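Local atomic coordinates of MYB proto-oncogene protein (Mus musculus, PDB entry 1GVD), a protein that probably acts as a transcription regulator that binds DNA through Myb repeats, the second of which makes up this fragment. Residues K3-L14 and L33-R44. The protein carries 1 engineered substitution. Numbering follows the deposited sequence. Where two conformers were deposited one is given.
Sequences KGPWTKEEDQRL and LKGRIGKQCRER. Engineered in segment 3-14: Leu14 (natural residue Val). With SO4 (sulfate ion), chain C; SO4 (sulfate ion), chain D.
Bent at chi2 (-63°), the Arg36 side chain lays its guanidinium on one face of the Trp6 indole, while Arg44, with CG anti to the backbone N (chi1 -173°) and a bend at chi2, runs along the opposite face. This sandwich belongs to the helix-turn-helix-related Myb fold: the arm ahead of helix 8-21 and that helix's first turns pack on the loop before helix 38-49, in Myb repeats the DNA-recognition helix, and on its start. The Arg36 guanidinium is 5° from parallel to the ring, its CZ 3.7 Å from the centroid of the five-membered ring, a cation-pi contact; Lys3 CB closes its other face. In the plane of the Arg36 guanidinium, NE and NH2 grip Glu10 side-on, NE to OE2 and NH2 to OE1, each 2.8 Å and nearly straight, while NH1 and NH2 converge on Gly4 O, NH1 at 2.9 Å. A lysine in place of Arg36 would probably leave Gly4 O or one Glu10 oxygen without its mate and one indole face without its flat cover. Thr7 N donates to the anti lone pair of Glu10 OE1 and Thr7 OG1, at the N-cap, accepts from Glu10 N, a capping box. Water 1 ties Glu10 OE2 to Lys3 NZ and Lys34 O. Across the indole, Arg44 CD stands over the five-membered ring, 3.6 Å from its centroid, and the guanidinium, still flat on Trp6 but offset toward its CB, turns its edge to Asp11, NE to OD1 and NH2 to OD2, nearly coplanar with the carboxylate. Deeper in the core, Leu33 CD1 meets the edge of Trp6 at CH2 and also touches the engineered Leu14, which packs on Ile29 too. Leu14 CD1 reaches Cys41 CB at 4.1 Å, and its CD2 lies 3.9 Å from Arg44 CB.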
ATOM      1  N   LYS A   3       5.493 -10.952   1.105  1.00 17.43           N
ATOM      2  CA  LYS A   3       5.630 -10.699  -0.324  1.00 17.99           C
ATOM      3  C   LYS A   3       6.838  -9.815  -0.588  1.00 21.39           C
ATOM      4  O   LYS A   3       7.277  -9.072   0.288  1.00 26.61           O
ATOM      5  CB  LYS A   3       4.380 -10.014  -0.874  1.00 15.09           C
ATOM      6  CG  LYS A   3       3.180 -10.925  -1.023  1.00 16.28           C
ATOM      7  CD  LYS A   3       2.044 -10.188  -1.704  1.00 14.13           C
ATOM      8  CE  LYS A   3       0.870 -11.107  -1.972  1.00 14.86           C
ATOM      9  NZ  LYS A   3      -0.223 -10.387  -2.672  1.00 15.46           N
ATOM     10  N   GLY A   4       7.370  -9.908  -1.802  1.00 22.48           N
ATOM     11  CA  GLY A   4       8.516  -9.103  -2.173  1.00 24.55           C
ATOM     12  C   GLY A   4       8.103  -8.025  -3.154  1.00 19.28           C
ATOM     13  O   GLY A   4       7.469  -7.043  -2.764  1.00 20.46           O
ATOM     14  N   PRO A   5       8.442  -8.180  -4.443  1.00 19.13           N
ATOM     15  CA  PRO A   5       8.089  -7.194  -5.467  1.00 19.83           C
ATOM     16  C   PRO A   5       6.584  -6.956  -5.547  1.00 14.62           C
ATOM     17  O   PRO A   5       5.788  -7.872  -5.343  1.00 16.42           O
ATOM     18  CB  PRO A   5       8.634  -7.820  -6.749  1.00 23.04           C
ATOM     19  CG  PRO A   5       9.801  -8.618  -6.263  1.00 28.22           C
ATOM     20  CD  PRO A   5       9.247  -9.268  -5.024  1.00 22.97           C
ATOM     21  N   TRP A   6       6.206  -5.718  -5.838  1.00 12.37           N
ATOM     22  CA  TRP A   6       4.801  -5.351  -5.964  1.00 10.23           C
ATOM     23  C   TRP A   6       4.292  -5.635  -7.369  1.00 11.15           C
ATOM     24  O   TRP A   6       4.990  -5.384  -8.352  1.00 15.65           O
ATOM     25  CB  TRP A   6       4.611  -3.859  -5.679  1.00 11.14           C
ATOM     26  CG  TRP A   6       4.725  -3.502  -4.240  1.00 10.20           C
ATOM     27  CD1 TRP A   6       5.863  -3.463  -3.488  1.00 14.04           C
ATOM     28  CD2 TRP A   6       3.650  -3.160  -3.363  1.00  9.29           C
ATOM     29  NE1 TRP A   6       5.562  -3.120  -2.194  1.00 11.74           N
ATOM     30  CE2 TRP A   6       4.209  -2.928  -2.087  1.00 10.68           C
ATOM     31  CE3 TRP A   6       2.266  -3.029  -3.531  1.00 10.44           C
ATOM     32  CZ2 TRP A   6       3.431  -2.572  -0.981  1.00 10.93           C
ATOM     33  CZ3 TRP A   6       1.491  -2.674  -2.432  1.00 11.08           C
ATOM     34  CH2 TRP A   6       2.077  -2.450  -1.173  1.00 10.62           C
ATOM     35  N   THR A   7       3.079  -6.167  -7.458  1.00  8.59           N
ATOM     36  CA  THR A   7       2.462  -6.437  -8.751  1.00  9.70           C
ATOM     37  C   THR A   7       1.602  -5.233  -9.119  1.00  9.55           C
ATOM     38  O   THR A   7       1.266  -4.407  -8.261  1.00  8.85           O
ATOM     39  CB  THR A   7       1.547  -7.668  -8.702  1.00  9.66           C
ATOM     40  OG1 THR A   7       0.480  -7.426  -7.775  1.00  9.92           O
ATOM     41  CG2 THR A   7       2.327  -8.901  -8.276  1.00 11.47           C
ATOM     42  N   LYS A   8       1.245  -5.132 -10.394  1.00  8.82           N
ATOM     43  CA  LYS A   8       0.413  -4.036 -10.864  1.00  9.55           C
ATOM     44  C   LYS A   8      -0.953  -4.091 -10.187  1.00  8.72           C
ATOM     45  O   LYS A   8      -1.578  -3.056  -9.953  1.00  9.87           O
ATOM     46  CB  LYS A   8       0.243  -4.115 -12.384  1.00 15.93           C
ATOM     47  CG  LYS A   8       1.551  -4.056 -13.153  1.00 23.15           C
ATOM     48  CD  LYS A   8       1.324  -4.270 -14.643  1.00 31.35           C
ATOM     49  CE  LYS A   8       2.638  -4.262 -15.406  1.00 35.79           C
ATOM     50  NZ  LYS A   8       2.433  -4.496 -16.862  1.00 37.96           N
ATOM     51  N   GLU A   9      -1.418  -5.299  -9.874  1.00  9.30           N
ATOM     52  CA  GLU A   9      -2.711  -5.457  -9.221  1.00  9.32           C
ATOM     53  C   GLU A   9      -2.656  -4.886  -7.806  1.00  7.68           C
ATOM     54  O   GLU A   9      -3.597  -4.226  -7.358  1.00  8.58           O
ATOM     55  CB  GLU A   9      -3.126  -6.937  -9.188  1.00  9.16           C
ATOM     56  CG  GLU A   9      -3.444  -7.528 -10.565  1.00 12.35           C
ATOM     57  CD  GLU A   9      -2.205  -7.868 -11.380  1.00 11.55           C
ATOM     58  OE1 GLU A   9      -2.327  -7.978 -12.621  1.00 19.67           O
ATOM     59  OE2 GLU A   9      -1.117  -8.043 -10.796  1.00 11.04           O
ATOM     60  N   GLU A  10      -1.555  -5.138  -7.103  1.00  7.42           N
ATOM     61  CA  GLU A  10      -1.395  -4.612  -5.752  1.00  6.73           C
ATOM     62  C   GLU A  10      -1.326  -3.093  -5.775  1.00  6.60           C
ATOM     63  O   GLU A  10      -1.924  -2.430  -4.932  1.00  7.68           O
ATOM     64  CB  GLU A  10      -0.118  -5.137  -5.108  1.00  9.01           C
ATOM     65  CG  GLU A  10      -0.193  -6.547  -4.588  1.00 10.96           C
ATOM     66  CD  GLU A  10       1.065  -6.917  -3.842  1.00 12.35           C
ATOM     67  OE1 GLU A  10       2.125  -7.033  -4.488  1.00 12.58           O
ATOM     68  OE2 GLU A  10       0.996  -7.072  -2.606  1.00 13.52           O
ATOM     69  N   ASP A  11      -0.578  -2.542  -6.724  1.00  6.22           N
ATOM     70  CA  ASP A  11      -0.452  -1.092  -6.828  1.00  6.80           C
ATOM     71  C   ASP A  11      -1.820  -0.455  -7.041  1.00  8.22           C
ATOM     72  O   ASP A  11      -2.138   0.572  -6.436  1.00  8.86           O
ATOM     73  CB  ASP A  11       0.470  -0.699  -7.992  1.00  7.30           C
ATOM     74  CG  ASP A  11       1.945  -0.867  -7.670  1.00 11.02           C
ATOM     75  OD1 ASP A  11       2.318  -0.876  -6.479  1.00 10.50           O
ATOM     76  OD2 ASP A  11       2.744  -0.971  -8.627  1.00 13.85           O
ATOM     77  N   GLN A  12      -2.637  -1.058  -7.901  1.00  6.80           N
ATOM     78  CA  GLN A  12      -3.959  -0.513  -8.160  1.00  7.23           C
ATOM     79  C   GLN A  12      -4.821  -0.568  -6.902  1.00  7.01           C
ATOM     80  O   GLN A  12      -5.546   0.379  -6.599  1.00  8.37           O
ATOM     81  CB  GLN A  12      -4.642  -1.274  -9.297  1.00  8.44           C
ATOM     82  CG  GLN A  12      -5.954  -0.643  -9.735  1.00 10.01           C
ATOM     83  CD  GLN A  12      -5.771   0.760 -10.283  1.00 13.13           C
ATOM     84  OE1 GLN A  12      -5.209   0.951 -11.363  1.00 17.06           O
ATOM     85  NE2 GLN A  12      -6.236   1.752  -9.534  1.00 14.61           N
ATOM     86  N   ARG A  13      -4.751  -1.675  -6.169  1.00  6.57           N
ATOM     87  CA  ARG A  13      -5.526  -1.796  -4.937  1.00  7.05           C
ATOM     88  C   ARG A  13      -5.059  -0.774  -3.902  1.00  6.88           C
ATOM     89  O   ARG A  13      -5.878  -0.181  -3.195  1.00  7.69           O
ATOM     90  CB  ARG A  13      -5.405  -3.209  -4.358  1.00  9.07           C
ATOM     91  CG  ARG A  13      -6.005  -4.297  -5.240  0.50 14.39           C
ATOM     92  CD  ARG A  13      -5.673  -5.686  -4.709  0.50 18.14           C
ATOM     93  NE  ARG A  13      -6.231  -5.928  -3.380  0.50 20.72           N
ATOM     94  CZ  ARG A  13      -7.525  -6.104  -3.131  0.50 23.45           C
ATOM     95  NH1 ARG A  13      -8.406  -6.070  -4.120  0.50 23.60           N
ATOM     96  NH2 ARG A  13      -7.939  -6.315  -1.889  0.50 24.80           N
ATOM     97  N   LEU A  14      -3.750  -0.555  -3.816  1.00  7.63           N
ATOM     98  CA  LEU A  14      -3.220   0.406  -2.858  1.00  6.36           C
ATOM     99  C   LEU A  14      -3.730   1.805  -3.182  1.00  7.42           C
ATOM    100  O   LEU A  14      -4.073   2.566  -2.280  1.00  7.05           O
ATOM    101  CB  LEU A  14      -1.688   0.377  -2.863  1.00  7.52           C
ATOM    102  CG  LEU A  14      -0.992   1.334  -1.889  1.00  6.74           C
ATOM    103  CD1 LEU A  14      -1.476   1.088  -0.470  1.00 10.49           C
ATOM    104  CD2 LEU A  14       0.512   1.144  -1.984  1.00 10.30           C
ATOM    105  N   LEU A  33      -4.386  -5.971   2.180  1.00 14.20           N
ATOM    106  CA  LEU A  33      -3.387  -6.429   1.219  1.00 13.90           C
ATOM    107  C   LEU A  33      -2.625  -7.625   1.775  1.00 14.59           C
ATOM    108  O   LEU A  33      -1.752  -7.477   2.627  1.00 18.75           O
ATOM    109  CB  LEU A  33      -2.408  -5.299   0.893  1.00 14.57           C
ATOM    110  CG  LEU A  33      -3.001  -4.101   0.146  1.00 13.01           C
ATOM    111  CD1 LEU A  33      -2.018  -2.942   0.157  1.00 17.05           C
ATOM    112  CD2 LEU A  33      -3.338  -4.505  -1.280  1.00 18.61           C
ATOM    113  N   LYS A  34      -2.965  -8.809   1.279  1.00 14.34           N
ATOM    114  CA  LYS A  34      -2.337 -10.047   1.716  1.00 15.58           C
ATOM    115  C   LYS A  34      -0.814  -9.985   1.602  1.00 13.50           C
ATOM    116  O   LYS A  34      -0.280  -9.591   0.568  1.00 15.53           O
ATOM    117  CB  LYS A  34      -2.863 -11.208   0.869  1.00 23.70           C
ATOM    118  CG  LYS A  34      -2.606 -12.588   1.444  1.00 33.26           C
ATOM    119  CD  LYS A  34      -3.492 -12.850   2.651  1.00 36.62           C
ATOM    120  CE  LYS A  34      -3.325 -14.272   3.158  1.00 38.73           C
ATOM    121  NZ  LYS A  34      -4.231 -14.562   4.303  1.00 42.39           N
ATOM    122  N   GLY A  35      -0.122 -10.366   2.673  1.00 13.32           N
ATOM    123  CA  GLY A  35       1.330 -10.376   2.650  1.00 14.22           C
ATOM    124  C   GLY A  35       2.042  -9.040   2.756  1.00 13.53           C
ATOM    125  O   GLY A  35       3.235  -8.953   2.465  1.00 15.33           O
ATOM    126  N   ARG A  36       1.322  -8.001   3.169  1.00 13.31           N
ATOM    127  CA  ARG A  36       1.915  -6.673   3.315  1.00 11.76           C
ATOM    128  C   ARG A  36       1.696  -6.116   4.714  1.00 10.57           C
ATOM    129  O   ARG A  36       0.680  -6.399   5.350  1.00 14.01           O
ATOM    130  CB  ARG A  36       1.298  -5.685   2.316  1.00 11.24           C
ATOM    131  CG  ARG A  36       1.505  -6.021   0.852  1.00 13.16           C
ATOM    132  CD  ARG A  36       2.968  -5.999   0.466  1.00 12.50           C
ATOM    133  NE  ARG A  36       3.145  -6.369  -0.935  1.00  9.72           N
ATOM    134  CZ  ARG A  36       4.324  -6.564  -1.515  1.00 10.61           C
ATOM    135  NH1 ARG A  36       5.445  -6.420  -0.817  1.00 13.10           N
ATOM    136  NH2 ARG A  36       4.381  -6.915  -2.790  1.00 11.67           N
ATOM    137  N   ILE A  37       2.655  -5.327   5.190  1.00 11.28           N
ATOM    138  CA  ILE A  37       2.526  -4.683   6.491  1.00 11.53           C
ATOM    139  C   ILE A  37       2.430  -3.181   6.229  1.00 10.06           C
ATOM    140  O   ILE A  37       2.763  -2.710   5.138  1.00  8.87           O
ATOM    141  CB  ILE A  37       3.729  -4.974   7.422  1.00 11.79           C
ATOM    142  CG1 ILE A  37       5.030  -4.480   6.791  1.00 12.62           C
ATOM    143  CG2 ILE A  37       3.796  -6.464   7.721  1.00 17.34           C
ATOM    144  CD1 ILE A  37       6.253  -4.669   7.677  1.00 20.27           C
ATOM    145  N   GLY A  38       1.972  -2.439   7.230  1.00  9.99           N
ATOM    146  CA  GLY A  38       1.807  -1.005   7.083  1.00  9.53           C
ATOM    147  C   GLY A  38       2.968  -0.227   6.493  1.00  8.72           C
ATOM    148  O   GLY A  38       2.774   0.575   5.578  1.00  8.16           O
ATOM    149  N   LYS A  39       4.178  -0.444   7.001  1.00  9.25           N
ATOM    150  CA  LYS A  39       5.324   0.300   6.493  1.00 10.28           C
ATOM    151  C   LYS A  39       5.612   0.051   5.017  1.00  8.68           C
ATOM    152  O   LYS A  39       6.083   0.947   4.320  1.00 10.84           O
ATOM    153  CB  LYS A  39       6.577   0.015   7.332  1.00 17.67           C
ATOM    154  CG  LYS A  39       7.073  -1.414   7.296  1.00 23.17           C
ATOM    155  CD  LYS A  39       8.379  -1.565   8.073  1.00 32.27           C
ATOM    156  CE  LYS A  39       8.198  -1.226   9.545  1.00 34.40           C
ATOM    157  NZ  LYS A  39       9.469  -1.362  10.312  1.00 38.47           N
ATOM    158  N   GLN A  40       5.325  -1.154   4.533  1.00  7.96           N
ATOM    159  CA  GLN A  40       5.558  -1.455   3.121  1.00  8.31           C
ATOM    160  C   GLN A  40       4.612  -0.632   2.253  1.00  6.87           C
ATOM    161  O   GLN A  40       4.993  -0.132   1.196  1.00  8.56           O
ATOM    162  CB  GLN A  40       5.339  -2.940   2.836  1.00  9.40           C
ATOM    163  CG  GLN A  40       6.409  -3.858   3.402  1.00 14.94           C
ATOM    164  CD  GLN A  40       6.115  -5.310   3.102  1.00 14.80           C
ATOM    165  OE1 GLN A  40       5.062  -5.822   3.463  1.00 15.28           O
ATOM    166  NE2 GLN A  40       7.047  -5.980   2.431  1.00 19.73           N
ATOM    167  N   CYS A  41       3.373  -0.499   2.706  1.00  7.68           N
ATOM    168  CA  CYS A  41       2.375   0.272   1.974  1.00  7.30           C
ATOM    169  C   CYS A  41       2.761   1.748   1.962  1.00  6.32           C
ATOM    170  O   CYS A  41       2.648   2.427   0.940  1.00  7.71           O
ATOM    171  CB  CYS A  41       1.002   0.094   2.623  1.00  7.54           C
ATOM    172  SG  CYS A  41       0.380  -1.608   2.545  1.00  9.56           S
ATOM    173  N   ARG A  42       3.223   2.238   3.110  1.00  6.42           N
ATOM    174  CA  ARG A  42       3.640   3.629   3.242  1.00  7.15           C
ATOM    175  C   ARG A  42       4.772   3.949   2.267  1.00  6.02           C
ATOM    176  O   ARG A  42       4.741   4.964   1.566  1.00  6.57           O
ATOM    177  CB  ARG A  42       4.107   3.879   4.675  1.00  7.04           C
ATOM    178  CG  ARG A  42       4.578   5.293   4.964  1.00  7.29           C
ATOM    179  CD  ARG A  42       5.258   5.337   6.325  1.00  9.55           C
ATOM    180  NE  ARG A  42       6.568   4.691   6.264  1.00 11.22           N
ATOM    181  CZ  ARG A  42       7.210   4.176   7.306  1.00 13.10           C
ATOM    182  NH1 ARG A  42       6.673   4.214   8.519  1.00 14.43           N
ATOM    183  NH2 ARG A  42       8.405   3.624   7.133  1.00 14.31           N
ATOM    184  N   GLU A  43       5.776   3.080   2.227  1.00  6.87           N
ATOM    185  CA  GLU A  43       6.911   3.291   1.344  1.00  7.31           C
ATOM    186  C   GLU A  43       6.553   3.191  -0.138  1.00  7.82           C
ATOM    187  O   GLU A  43       7.048   3.971  -0.954  1.00  8.57           O
ATOM    188  CB  GLU A  43       8.032   2.315   1.703  1.00  9.27           C
ATOM    189  CG  GLU A  43       8.608   2.572   3.088  1.00 11.64           C
ATOM    190  CD  GLU A  43       9.065   4.010   3.257  1.00 12.47           C
ATOM    191  OE1 GLU A  43       8.503   4.726   4.115  1.00 12.20           O
ATOM    192  OE2 GLU A  43       9.982   4.428   2.526  1.00 14.72           O
ATOM    193  N   ARG A  44       5.677   2.256  -0.490  1.00  7.70           N
ATOM    194  CA  ARG A  44       5.275   2.106  -1.882  1.00  7.43           C
ATOM    195  C   ARG A  44       4.554   3.374  -2.341  1.00  6.19           C
ATOM    196  O   ARG A  44       4.761   3.850  -3.458  1.00  8.18           O
ATOM    197  CB  ARG A  44       4.358   0.888  -2.039  1.00  7.96           C
ATOM    198  CG  ARG A  44       4.023   0.534  -3.486  1.00  7.36           C
ATOM    199  CD  ARG A  44       5.260   0.127  -4.262  1.00  8.39           C
ATOM    200  NE  ARG A  44       4.940  -0.252  -5.636  1.00  9.07           N
ATOM    201  CZ  ARG A  44       5.853  -0.529  -6.560  1.00 10.64           C
ATOM    202  NH1 ARG A  44       7.145  -0.470  -6.257  1.00 16.00           N
ATOM    203  NH2 ARG A  44       5.476  -0.876  -7.784  1.00 12.38           N
TER
HETATM  204  S   SO4 C1143      -1.047 -11.896   5.799  1.00 46.73           S
HETATM  205  O1  SO4 C1143       0.334 -11.396   5.947  1.00 47.00           O
HETATM  206  O2  SO4 C1143      -1.657 -12.054   7.133  1.00 49.52           O
HETATM  207  O3  SO4 C1143      -1.836 -10.933   5.009  1.00 47.23           O
HETATM  208  O4  SO4 C1143      -1.028 -13.199   5.110  1.00 47.87           O
HETATM  209  S   SO4 D1144      11.433   2.322   9.444  0.50 30.42           S
HETATM  210  O1  SO4 D1144      12.546   3.289   9.485  0.50 31.43           O
HETATM  211  O2  SO4 D1144      11.194   1.788  10.798  0.50 33.53           O
HETATM  212  O3  SO4 D1144      10.214   2.996   8.965  0.50 32.47           O
HETATM  213  O4  SO4 D1144      11.776   1.215   8.531  0.50 33.03           O
HETATM  214  O   HOH W   1      -1.211  -7.945  -1.494  1.00 14.16           O
HETATM  215  O   HOH W   2       6.008  -8.691   2.548  1.00 40.81           O
HETATM  216  O   HOH W   3       7.272  -1.241  -0.084  1.00 19.22           O